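Local coordinates for protein induced by osmotic stress (Scheffersomyces stipitis, PDB 5YWN) that probably catalyses the NADP(H)-dependent reduction of carbonyl compounds such as haloketones to alcohols, as a member of the dihydroflavonol-4-reductase subfamily, at residues A[3-9]-A[75-81]; A[119-123]-A[245-251]; A[216-220]-A[325-330]; A[227-231]-A[268-272]. The protein carries 1 engineered substitution. Residues are numbered along the deposited sequence.

A Rossmann-fold reductase shows how contact chemistry follows place in the fold. Interactions 1 and 2 are buried and share one parallel sheet, in which strands 74-79 and 119-123 are neighbours; both reach the NADP cofactor, and their centres lie about 9 Å apart. Interaction 1 is strand on strand, governed by backbone hydrogen bonds, whereas interaction 2 lays a helix on the sheet and relies on side chains. Interactions 3 and 4 are only partly buried, on the opposite side of the chain's centre, and meet where Val219 packs on Leu271. Interaction 3 joins apolar side chains with one Ser325-Asn217 hydrogen bond; interaction 4 is close glycine-backbone packing with a water bridge beside a small apolar patch.

Interaction 1: residues A[3-9]-A[75-81]; sequences TSVFVSG and TIFLHTA. With NAP (NADP nicotinamide-adenine-dinucleotide phosphate), chain B.
Phe6 and Phe77, both with chi1 t, lie side by side on one face of a parallel strand pair, their planes 8° and centroids 4.7 Å apart, slid so that the rings barely overlap. The other face carries Val5, Val7, Leu78 and Ile76, the first three packing on helix 13-24. The axes of strands 4-7 and 75-79 approach to 4.7 Å, with 20° between directions, in the register Val5-Ile76, Phe6-Phe77, Val7-Leu78. Thr75 N donates to Ser4 O (3.2 Å), Phe6 N to Ile76 O (2.8 Å), Leu78 N to Phe6 O (2.7 Å) and Ser8 N to Leu78 O (3.0 Å). Toward the C-terminal ends, Ser8 OG (chi1 p) accepts from Thr80 N (2.9 Å) and Ala81 N (3.3 Å) and hydrogen-bonds His79 ND1 (2.8 Å), while Thr80 OG1 donates to Ser8 O (2.7 Å). Gly9, at positive phi where a beta carbon would hit Ala81 CB, opens the glycine-rich Rossmann loop. This polar end presents Thr80 O to the cofactor, whose O3D donates to it at 2.6 Å.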
# COMPACT_ATOMS: atom_id res chain seq x y z
N THR A 3 12.54 10.67 17.43
CA THR A 3 11.73 9.49 17.40
C THR A 3 12.10 8.52 16.27
O THR A 3 12.34 8.91 15.17
CB THR A 3 10.29 9.90 17.20
OG1 THR A 3 9.94 10.87 18.16
CG2 THR A 3 9.38 8.74 17.29
N SER A 4 12.06 7.24 16.56
CA SER A 4 12.27 6.21 15.59
C SER A 4 10.98 5.52 15.12
O SER A 4 10.16 5.16 15.90
CB SER A 4 13.25 5.17 16.10
OG SER A 4 14.53 5.58 15.90
N VAL A 5 10.88 5.31 13.84
CA VAL A 5 9.77 4.61 13.25
C VAL A 5 10.19 3.26 12.67
O VAL A 5 11.08 3.19 11.92
CB VAL A 5 9.07 5.47 12.19
CG1 VAL A 5 7.96 4.72 11.53
CG2 VAL A 5 8.63 6.80 12.72
N PHE A 6 9.50 2.21 13.04
CA PHE A 6 9.74 0.90 12.46
C PHE A 6 8.81 0.64 11.26
O PHE A 6 7.63 0.85 11.36
CB PHE A 6 9.60 -0.19 13.48
CG PHE A 6 10.22 -1.47 13.08
CD1 PHE A 6 9.68 -2.23 12.09
CD2 PHE A 6 11.37 -1.90 13.67
CE1 PHE A 6 10.27 -3.40 11.73
CE2 PHE A 6 11.98 -3.05 13.30
CZ PHE A 6 11.43 -3.81 12.33
N VAL A 7 9.38 0.22 10.15
CA VAL A 7 8.61 -0.09 8.96
C VAL A 7 8.89 -1.51 8.46
O VAL A 7 9.93 -1.78 7.97
CB VAL A 7 8.88 0.91 7.83
CG1 VAL A 7 8.09 0.56 6.60
CG2 VAL A 7 8.68 2.34 8.24
N SER A 8 7.92 -2.38 8.57
CA SER A 8 8.03 -3.71 8.03
C SER A 8 7.99 -3.73 6.50
O SER A 8 7.39 -2.91 5.92
CB SER A 8 6.99 -4.64 8.63
OG SER A 8 5.73 -4.41 8.14
N GLY A 9 8.64 -4.69 5.89
CA GLY A 9 8.73 -4.74 4.45
C GLY A 9 9.28 -3.50 3.78
O GLY A 9 8.68 -2.95 2.93
N THR A 75 9.25 4.00 18.77
CA THR A 75 7.95 4.17 19.39
C THR A 75 6.72 4.08 18.45
O THR A 75 5.65 4.23 18.88
CB THR A 75 7.89 5.46 20.17
OG1 THR A 75 7.94 6.53 19.29
CG2 THR A 75 9.02 5.56 21.19
N ILE A 76 6.95 3.91 17.17
CA ILE A 76 5.95 3.75 16.12
C ILE A 76 6.23 2.52 15.25
O ILE A 76 7.33 2.30 14.86
CB ILE A 76 5.89 5.00 15.20
CG1 ILE A 76 5.89 6.28 16.00
CG2 ILE A 76 4.75 4.91 14.22
CD1 ILE A 76 4.58 6.60 16.65
N PHE A 77 5.21 1.73 14.97
CA PHE A 77 5.35 0.59 14.09
C PHE A 77 4.39 0.68 12.92
O PHE A 77 3.22 0.70 13.11
CB PHE A 77 5.17 -0.71 14.83
CG PHE A 77 5.68 -1.93 14.11
CD1 PHE A 77 5.05 -2.41 13.00
CD2 PHE A 77 6.80 -2.59 14.56
CE1 PHE A 77 5.53 -3.52 12.36
CE2 PHE A 77 7.30 -3.68 13.91
CZ PHE A 77 6.65 -4.16 12.81
N LEU A 78 4.91 0.70 11.72
CA LEU A 78 4.10 0.60 10.54
C LEU A 78 4.29 -0.77 9.88
O LEU A 78 5.32 -1.07 9.32
CB LEU A 78 4.42 1.73 9.62
CG LEU A 78 4.66 3.10 10.25
CD1 LEU A 78 5.11 4.13 9.27
CD2 LEU A 78 3.43 3.57 10.95
N HIS A 79 3.27 -1.58 9.99
CA HIS A 79 3.25 -2.89 9.41
C HIS A 79 2.68 -2.87 7.99
O HIS A 79 1.50 -2.82 7.78
CB HIS A 79 2.45 -3.83 10.28
CG HIS A 79 2.45 -5.25 9.81
ND1 HIS A 79 3.53 -5.84 9.23
CD2 HIS A 79 1.49 -6.19 9.84
CE1 HIS A 79 3.25 -7.08 8.93
NE2 HIS A 79 2.02 -7.32 9.30
N THR A 80 3.57 -2.88 7.03
CA THR A 80 3.20 -2.80 5.63
C THR A 80 3.45 -4.06 4.79
O THR A 80 2.87 -4.24 3.78
CB THR A 80 3.89 -1.61 4.93
OG1 THR A 80 5.22 -1.94 4.63
CG2 THR A 80 3.89 -0.36 5.75
N ALA A 81 4.34 -4.90 5.24
CA ALA A 81 4.65 -6.10 4.53
C ALA A 81 3.49 -7.07 4.45
O ALA A 81 2.88 -7.37 5.40
CB ALA A 81 5.86 -6.77 5.12
PA NAP B . 5.00 -4.76 -3.00
O1A NAP B . 5.62 -3.59 -3.72
O2A NAP B . 5.21 -6.16 -3.53
O5B NAP B . 5.49 -4.73 -1.47
C5B NAP B . 5.44 -5.91 -0.67
C4B NAP B . 6.67 -5.96 0.24
O4B NAP B . 6.40 -6.79 1.37
C3B NAP B . 7.88 -6.53 -0.49
O3B NAP B . 8.94 -5.57 -0.54
C2B NAP B . 8.31 -7.76 0.30
O2B NAP B . 9.64 -7.61 0.77
C1B NAP B . 7.34 -7.87 1.46
N9A NAP B . 6.62 -9.17 1.40
C8A NAP B . 5.76 -9.55 0.43
N7A NAP B . 5.28 -10.79 0.68
C5A NAP B . 5.84 -11.23 1.82
C6A NAP B . 5.76 -12.46 2.64
N6A NAP B . 4.97 -13.50 2.28
N1A NAP B . 6.51 -12.51 3.76
C2A NAP B . 7.31 -11.49 4.14
N3A NAP B . 7.41 -10.35 3.44
C4A NAP B . 6.72 -10.16 2.29
O3 NAP B . 3.42 -4.50 -2.88
PN NAP B . 2.85 -3.01 -2.73
O1N NAP B . 1.97 -2.72 -3.93
O2N NAP B . 4.00 -2.09 -2.40
O5D NAP B . 1.90 -3.11 -1.43
C5D NAP B . 2.34 -2.60 -0.18
C4D NAP B . 1.29 -2.87 0.89
O4D NAP B . 0.17 -2.00 0.72
C3D NAP B . 0.77 -4.30 0.81
O3D NAP B . 1.09 -5.02 2.01
C2D NAP B . -0.73 -4.20 0.64
O2D NAP B . -1.41 -4.87 1.70
C1D NAP B . -1.06 -2.72 0.63
N1N NAP B . -1.78 -2.36 -0.60
C2N NAP B . -1.09 -1.95 -1.67
C3N NAP B . -1.76 -1.61 -2.85
C7N NAP B . -0.98 -1.16 -4.04
O7N NAP B . -1.53 -1.10 -5.13
N7N NAP B . 0.30 -0.82 -3.89
C4N NAP B . -3.14 -1.70 -2.90
C5N NAP B . -3.83 -2.13 -1.77
C6N NAP B . -3.12 -2.46 -0.62
P2B NAP B . 10.88 -8.13 -0.13
O1X NAP B . 11.96 -8.44 0.88
O2X NAP B . 10.33 -9.34 -0.85
O3X NAP B . 11.19 -6.95 -1.03
O HOH W 1 5.95 -3.25 2.33

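Interaction 2: residues A[119-123]-A[245-251]; sequences RVVYT and HLAAFEK. With NAP (NADP nicotinamide-adenine-dinucleotide phosphate), chain B.
Strand 119-123 is extended, and helix 245-250 crosses over it nearly antiparallel, at 148° between their directions, with the axes approaching to 8.2 Å. The nearest CA atoms are those of Arg119 and Phe249, 5.9 Å apart; Val121 and Ala248 follow at 6.6 Å between CA atoms. From the middle of the strand Val121, chi1 t, points toward the helix: its CG1 lies 3.9 Å from Ala248 CB and its CG2 4.0 Å from Phe249 CB. Arg119 folds through three m rotamers to reach the helix C-terminus, where NH2 donates to Ala248 O (2.9 Å) and to the O of Lys251 (2.8 Å), which has left helical geometry; a water joins NH1 to Glu250 O. At the other end Thr123 OG1 hydrogen-bonds His245 NE2 (2.8 Å), while Thr123 CG2 is 3.3 Å from cofactor atom O4D. This is helix-on-sheet packing of a Rossmann fold. The guanidinium gives carbonyls at and just past the helix C-terminus a donor, beside Ser188 for Ala248 O, and its charge complements the helix dipole.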
# COMPACT_ATOMS: atom_id res chain seq x y z
N ARG A 119 1.98 3.85 18.93
CA ARG A 119 1.16 3.79 17.75
C ARG A 119 1.58 2.68 16.80
O ARG A 119 2.71 2.46 16.59
CB ARG A 119 1.08 5.13 17.03
CG ARG A 119 0.55 6.27 17.85
CD ARG A 119 -0.95 6.22 17.97
NE ARG A 119 -1.59 6.76 16.82
CZ ARG A 119 -1.98 8.00 16.72
NH1 ARG A 119 -1.83 8.80 17.71
NH2 ARG A 119 -2.51 8.43 15.62
N VAL A 120 0.59 1.99 16.29
CA VAL A 120 0.73 1.02 15.25
C VAL A 120 -0.25 1.32 14.10
O VAL A 120 -1.40 1.61 14.33
CB VAL A 120 0.52 -0.39 15.76
CG1 VAL A 120 0.50 -1.38 14.63
CG2 VAL A 120 1.48 -0.75 16.88
N VAL A 121 0.26 1.25 12.90
CA VAL A 121 -0.53 1.41 11.71
C VAL A 121 -0.42 0.16 10.88
O VAL A 121 0.64 -0.27 10.54
CB VAL A 121 -0.09 2.61 10.85
CG1 VAL A 121 -1.01 2.82 9.69
CG2 VAL A 121 0.11 3.84 11.64
N TYR A 122 -1.55 -0.41 10.54
CA TYR A 122 -1.57 -1.53 9.68
C TYR A 122 -1.98 -1.11 8.27
O TYR A 122 -2.96 -0.48 8.09
CB TYR A 122 -2.50 -2.60 10.20
CG TYR A 122 -2.64 -3.74 9.27
CD1 TYR A 122 -1.58 -4.56 9.00
CD2 TYR A 122 -3.80 -3.95 8.59
CE1 TYR A 122 -1.68 -5.59 8.15
CE2 TYR A 122 -3.92 -4.98 7.72
CZ TYR A 122 -2.84 -5.78 7.50
OH TYR A 122 -2.90 -6.77 6.64
N THR A 123 -1.21 -1.51 7.28
CA THR A 123 -1.53 -1.22 5.91
C THR A 123 -2.52 -2.30 5.39
O THR A 123 -2.16 -3.36 5.08
CB THR A 123 -0.30 -1.15 4.97
OG1 THR A 123 0.71 -0.32 5.48
CG2 THR A 123 -0.70 -0.69 3.57
N HIS A 245 -0.32 7.46 6.03
CA HIS A 245 0.37 6.72 7.07
C HIS A 245 0.92 7.67 8.14
O HIS A 245 0.77 7.42 9.27
CB HIS A 245 1.42 5.78 6.50
CG HIS A 245 0.88 4.50 5.94
ND1 HIS A 245 0.20 4.43 4.76
CD2 HIS A 245 0.88 3.25 6.43
CE1 HIS A 245 -0.16 3.19 4.53
NE2 HIS A 245 0.26 2.46 5.53
N LEU A 246 1.48 8.79 7.73
CA LEU A 246 1.95 9.78 8.64
C LEU A 246 0.86 10.34 9.51
O LEU A 246 0.97 10.33 10.69
CB LEU A 246 2.62 10.90 7.92
CG LEU A 246 3.31 11.92 8.76
CD1 LEU A 246 4.52 11.29 9.38
CD2 LEU A 246 3.69 13.12 7.93
N ALA A 247 -0.24 10.70 8.90
CA ALA A 247 -1.40 11.16 9.60
C ALA A 247 -1.87 10.07 10.57
O ALA A 247 -2.24 10.35 11.65
CB ALA A 247 -2.52 11.45 8.64
N ALA A 248 -1.79 8.85 10.14
CA ALA A 248 -2.34 7.73 10.86
C ALA A 248 -1.70 7.54 12.22
O ALA A 248 -2.32 7.02 13.07
CB ALA A 248 -2.27 6.46 10.06
N PHE A 249 -0.43 7.87 12.33
CA PHE A 249 0.25 7.87 13.61
C PHE A 249 0.44 9.20 14.34
O PHE A 249 0.61 9.20 15.51
CB PHE A 249 1.50 7.02 13.59
CG PHE A 249 2.72 7.65 12.96
CD1 PHE A 249 3.55 8.45 13.69
CD2 PHE A 249 3.09 7.35 11.70
CE1 PHE A 249 4.68 8.98 13.11
CE2 PHE A 249 4.23 7.84 11.14
CZ PHE A 249 5.02 8.65 11.84
N GLU A 250 0.53 10.29 13.60
CA GLU A 250 0.65 11.63 14.14
C GLU A 250 -0.57 12.23 14.78
O GLU A 250 -0.45 12.88 15.74
CB GLU A 250 1.27 12.59 13.13
CG GLU A 250 2.71 12.35 12.78
CD GLU A 250 3.37 13.48 11.99
OE1 GLU A 250 4.55 13.62 12.08
OE2 GLU A 250 2.72 14.19 11.28
N LYS A 251 -1.73 12.04 14.19
CA LYS A 251 -2.96 12.69 14.63
C LYS A 251 -3.75 11.92 15.69
O LYS A 251 -4.00 10.77 15.55
CB LYS A 251 -3.89 12.97 13.45
CG LYS A 251 -3.29 13.79 12.34
CD LYS A 251 -4.27 14.03 11.24
CE LYS A 251 -3.74 14.93 10.14
NZ LYS A 251 -3.52 16.32 10.53
PA NAP B . 5.00 -4.76 -3.00
O1A NAP B . 5.62 -3.59 -3.72
O2A NAP B . 5.21 -6.16 -3.53
O5B NAP B . 5.49 -4.73 -1.47
C5B NAP B . 5.44 -5.91 -0.67
C4B NAP B . 6.67 -5.96 0.24
O4B NAP B . 6.40 -6.79 1.37
C3B NAP B . 7.88 -6.53 -0.49
O3B NAP B . 8.94 -5.57 -0.54
C2B NAP B . 8.31 -7.76 0.30
O2B NAP B . 9.64 -7.61 0.77
C1B NAP B . 7.34 -7.87 1.46
N9A NAP B . 6.62 -9.17 1.40
C8A NAP B . 5.76 -9.55 0.43
N7A NAP B . 5.28 -10.79 0.68
C5A NAP B . 5.84 -11.23 1.82
C6A NAP B . 5.76 -12.46 2.64
N6A NAP B . 4.97 -13.50 2.28
N1A NAP B . 6.51 -12.51 3.76
C2A NAP B . 7.31 -11.49 4.14
N3A NAP B . 7.41 -10.35 3.44
C4A NAP B . 6.72 -10.16 2.29
O3 NAP B . 3.42 -4.50 -2.88
PN NAP B . 2.85 -3.01 -2.73
O1N NAP B . 1.97 -2.72 -3.93
O2N NAP B . 4.00 -2.09 -2.40
O5D NAP B . 1.90 -3.11 -1.43
C5D NAP B . 2.34 -2.60 -0.18
C4D NAP B . 1.29 -2.87 0.89
O4D NAP B . 0.17 -2.00 0.72
C3D NAP B . 0.77 -4.30 0.81
O3D NAP B . 1.09 -5.02 2.01
C2D NAP B . -0.73 -4.20 0.64
O2D NAP B . -1.41 -4.87 1.70
C1D NAP B . -1.06 -2.72 0.63
N1N NAP B . -1.78 -2.36 -0.60
C2N NAP B . -1.09 -1.95 -1.67
C3N NAP B . -1.76 -1.61 -2.85
C7N NAP B . -0.98 -1.16 -4.04
O7N NAP B . -1.53 -1.10 -5.13
N7N NAP B . 0.30 -0.82 -3.89
C4N NAP B . -3.14 -1.70 -2.90
C5N NAP B . -3.83 -2.13 -1.77
C6N NAP B . -3.12 -2.46 -0.62
P2B NAP B . 10.88 -8.13 -0.13
O1X NAP B . 11.96 -8.44 0.88
O2X NAP B . 10.33 -9.34 -0.85
O3X NAP B . 11.19 -6.95 -1.03
O HOH W 2 -1.42 11.82 18.08

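Interaction 3: residues A[216-220]-A[325-330]; sequences VNSVL and SIKQVL
Val216, still in the helix that began at 211, has chi1 t and points toward segment 325-330, setting its CG1 4.0 Å from Ile326 CD1. Next comes Asn217; Asn217 CA and Ile326 CA, 6.5 Å apart, are the nearest CA atoms of the two segments. Its CA-to-CB bond runs sideways, yet with chi1 m the amide swings across: Ser325 OG, on a t rotamer, donates to Asn217 OD1 at 2.8 Å, and Asn217 CG rests 4.1 Å from Val329 CG2. This is a helix-to-helix contact at the C-terminal end of the chain, where helix 318-332 lies against the segment following the cofactor-binding residues Asn210 and Ser212; such C-terminal elements complete the smaller, substrate-side lobe in extended short-chain dehydrogenases. The backbone then tightens into a 3-10 turn, with Val219 N bonded to Val216 O (3.2 Å) and Leu220 N to Asn217 O (3.3 Å). Val219 turns to Leu271 and Val275 of helix 268-278, which Ile326 also touches through Val275. Leu220, m then t, points toward the partner helix and lodges among Ile326, Val329 and Leu330: its CD1 is 3.9 Å from Val329 CG1 and 4.1 Å from Leu330 CD2, and its CD2 is 4.4 Å from Ile326 CG2.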
# COMPACT_ATOMS: atom_id res chain seq x y z
N VAL A 216 -0.08 1.55 -14.69
CA VAL A 216 0.27 2.73 -15.44
C VAL A 216 1.45 2.50 -16.42
O VAL A 216 1.33 2.75 -17.57
CB VAL A 216 0.59 3.91 -14.51
CG1 VAL A 216 1.18 5.08 -15.25
CG2 VAL A 216 -0.64 4.37 -13.78
N ASN A 217 2.56 2.05 -15.90
CA ASN A 217 3.80 1.99 -16.64
C ASN A 217 3.87 1.04 -17.84
O ASN A 217 4.57 1.29 -18.78
CB ASN A 217 4.96 1.88 -15.69
CG ASN A 217 4.95 2.98 -14.66
OD1 ASN A 217 4.67 4.09 -14.95
ND2 ASN A 217 5.27 2.65 -13.47
N SER A 218 3.05 0.03 -17.83
CA SER A 218 2.92 -0.90 -18.90
C SER A 218 2.40 -0.26 -20.21
O SER A 218 2.59 -0.81 -21.24
CB SER A 218 2.01 -2.04 -18.48
OG SER A 218 0.71 -1.60 -18.30
N VAL A 219 1.80 0.90 -20.13
CA VAL A 219 1.28 1.54 -21.29
C VAL A 219 2.38 1.81 -22.30
O VAL A 219 2.14 1.85 -23.42
CB VAL A 219 0.49 2.83 -21.03
CG1 VAL A 219 -0.50 2.67 -19.95
CG2 VAL A 219 1.40 3.99 -20.74
N LEU A 220 3.57 2.01 -21.81
CA LEU A 220 4.75 2.24 -22.59
C LEU A 220 5.11 1.04 -23.46
O LEU A 220 5.76 1.17 -24.42
CB LEU A 220 5.90 2.65 -21.70
CG LEU A 220 5.71 3.93 -20.89
CD1 LEU A 220 6.99 4.40 -20.24
CD2 LEU A 220 5.15 5.01 -21.76
N SER A 325 4.80 9.37 -12.74
CA SER A 325 5.26 8.01 -12.82
C SER A 325 6.01 7.73 -14.14
O SER A 325 7.04 7.15 -14.15
CB SER A 325 4.11 7.03 -12.54
OG SER A 325 4.49 5.70 -12.65
N ILE A 326 5.43 8.18 -15.25
CA ILE A 326 6.01 8.07 -16.56
C ILE A 326 7.29 8.85 -16.77
O ILE A 326 8.18 8.35 -17.34
CB ILE A 326 4.98 8.31 -17.66
CG1 ILE A 326 3.99 7.17 -17.67
CG2 ILE A 326 5.61 8.41 -19.03
CD1 ILE A 326 2.63 7.57 -17.99
N LYS A 327 7.35 10.06 -16.27
CA LYS A 327 8.52 10.90 -16.38
C LYS A 327 9.68 10.17 -15.75
O LYS A 327 10.70 10.13 -16.30
CB LYS A 327 8.35 12.21 -15.67
CG LYS A 327 7.81 13.29 -16.53
CD LYS A 327 7.68 14.65 -15.87
CE LYS A 327 6.96 15.62 -16.79
NZ LYS A 327 6.12 16.63 -16.09
N GLN A 328 9.46 9.54 -14.60
CA GLN A 328 10.50 8.79 -13.98
C GLN A 328 11.01 7.62 -14.80
O GLN A 328 12.17 7.43 -14.88
CB GLN A 328 10.07 8.28 -12.63
CG GLN A 328 11.16 7.56 -11.88
CD GLN A 328 10.78 7.22 -10.47
OE1 GLN A 328 9.80 6.60 -10.23
NE2 GLN A 328 11.60 7.63 -9.54
N VAL A 329 10.13 6.85 -15.38
CA VAL A 329 10.53 5.72 -16.16
C VAL A 329 11.31 6.18 -17.41
O VAL A 329 12.25 5.59 -17.77
CB VAL A 329 9.35 4.81 -16.53
CG1 VAL A 329 9.79 3.77 -17.56
CG2 VAL A 329 8.79 4.15 -15.30
N LEU A 330 10.88 7.25 -18.01
CA LEU A 330 11.59 7.82 -19.14
C LEU A 330 12.98 8.30 -18.74
O LEU A 330 13.91 8.06 -19.43
CB LEU A 330 10.80 8.91 -19.83
CG LEU A 330 9.50 8.50 -20.46
CD1 LEU A 330 8.81 9.62 -21.14
CD2 LEU A 330 9.66 7.36 -21.38

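Interaction 4: residues A[227-231]-A[268-272]; sequences DVPAT and GQTLL
Val228 and Gly268, with 60 Å² each, carry the largest shares of the surface buried here, and Pro229 follows with 43 Å². Segment 227-231 has no regular secondary structure; Asp227 to Pro229 are in polyproline-II conformation (phi -62° to -73°, psi 136° to 157°) before Ala230 bends at psi near 0°. Segment 268-272 is the first turn of a helix, closed by Leu272 N donating to Gly268 O at 3.0 Å. Val228, chi1 t, points toward that turn: its CG1 lies 3.7 Å from Gly268 C and 3.6 Å from Gln269 N, while its CG2 packs 3.7 Å from Leu272 CD1. Gly268 sits against the loop so closely that its CA lies 3.3 Å from Pro229 O in a nearly straight (166°) CA-H...O contact. A beta carbon at Gly268 would clash with that same oxygen, so glycine permits the approach. Pro229 and Gly268 have the nearest CA atoms, 4.6 Å apart; a water donates to Pro229 O (2.8 Å) and accepts from Gly268 N (3.0 Å), and Pro229 CD is 4.2 Å from Leu272 CD1. This is loop-to-helix packing; the side chain of Thr231 is about 12 Å from the bound NADP. The loop links helix 211-217 to strand 234-237, and helix 268-278, which follows directly on strand 265-267, reaches back through Leu271 to Val219.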
# COMPACT_ATOMS: atom_id res chain seq x y z
N ASP A 227 -4.88 -3.00 -28.53
CA ASP A 227 -6.12 -2.54 -27.96
C ASP A 227 -5.89 -1.56 -26.80
O ASP A 227 -4.87 -1.55 -26.19
CB ASP A 227 -6.95 -3.70 -27.48
CG ASP A 227 -7.52 -4.57 -28.63
OD1 ASP A 227 -7.82 -4.07 -29.72
OD2 ASP A 227 -7.70 -5.77 -28.44
N VAL A 228 -6.87 -0.75 -26.53
CA VAL A 228 -6.87 0.05 -25.35
C VAL A 228 -6.87 -0.91 -24.16
O VAL A 228 -7.61 -1.83 -24.13
CB VAL A 228 -8.13 0.91 -25.28
CG1 VAL A 228 -8.23 1.63 -23.95
CG2 VAL A 228 -8.21 1.88 -26.44
N PRO A 229 -6.07 -0.66 -23.15
CA PRO A 229 -6.08 -1.54 -21.99
C PRO A 229 -7.42 -1.56 -21.33
O PRO A 229 -8.05 -0.60 -21.35
CB PRO A 229 -5.08 -0.91 -21.06
CG PRO A 229 -4.17 -0.21 -21.95
CD PRO A 229 -5.02 0.34 -23.04
N ALA A 230 -7.83 -2.69 -20.79
CA ALA A 230 -9.11 -2.83 -20.10
C ALA A 230 -9.04 -2.55 -18.60
O ALA A 230 -10.01 -2.60 -17.91
CB ALA A 230 -9.73 -4.18 -20.37
N THR A 231 -7.88 -2.20 -18.15
CA THR A 231 -7.64 -1.90 -16.79
C THR A 231 -8.59 -0.80 -16.33
O THR A 231 -8.85 0.12 -17.06
CB THR A 231 -6.18 -1.43 -16.63
OG1 THR A 231 -6.03 -0.08 -17.03
CG2 THR A 231 -5.24 -2.21 -17.50
N GLY A 268 -8.64 2.38 -19.02
CA GLY A 268 -7.59 2.37 -19.99
C GLY A 268 -7.60 3.58 -20.92
O GLY A 268 -6.59 4.04 -21.29
N GLN A 269 -8.76 4.05 -21.28
CA GLN A 269 -8.88 5.26 -22.07
C GLN A 269 -8.39 6.50 -21.34
O GLN A 269 -7.71 7.26 -21.90
CB GLN A 269 -10.28 5.46 -22.61
CG GLN A 269 -10.36 6.50 -23.68
CD GLN A 269 -9.66 6.13 -24.94
OE1 GLN A 269 -10.00 5.17 -25.57
NE2 GLN A 269 -8.67 6.87 -25.28
N THR A 270 -8.72 6.60 -20.07
CA THR A 270 -8.27 7.68 -19.24
C THR A 270 -6.73 7.71 -19.21
O THR A 270 -6.15 8.73 -19.40
CB THR A 270 -8.74 7.51 -17.78
OG1 THR A 270 -10.04 6.96 -17.73
CG2 THR A 270 -8.75 8.83 -17.08
N LEU A 271 -6.13 6.55 -19.04
CA LEU A 271 -4.72 6.39 -19.02
C LEU A 271 -4.03 6.77 -20.33
O LEU A 271 -3.12 7.53 -20.34
CB LEU A 271 -4.41 4.95 -18.67
CG LEU A 271 -2.99 4.49 -18.78
CD1 LEU A 271 -2.02 5.34 -18.00
CD2 LEU A 271 -2.78 3.02 -18.55
N LEU A 272 -4.54 6.27 -21.42
CA LEU A 272 -4.05 6.57 -22.74
C LEU A 272 -4.15 8.07 -23.06
O LEU A 272 -3.25 8.63 -23.59
CB LEU A 272 -4.86 5.81 -23.75
CG LEU A 272 -4.36 4.48 -24.25
CD1 LEU A 272 -5.26 3.89 -25.31
CD2 LEU A 272 -2.95 4.58 -24.75
O HOH W 3 -10.41 0.15 -20.08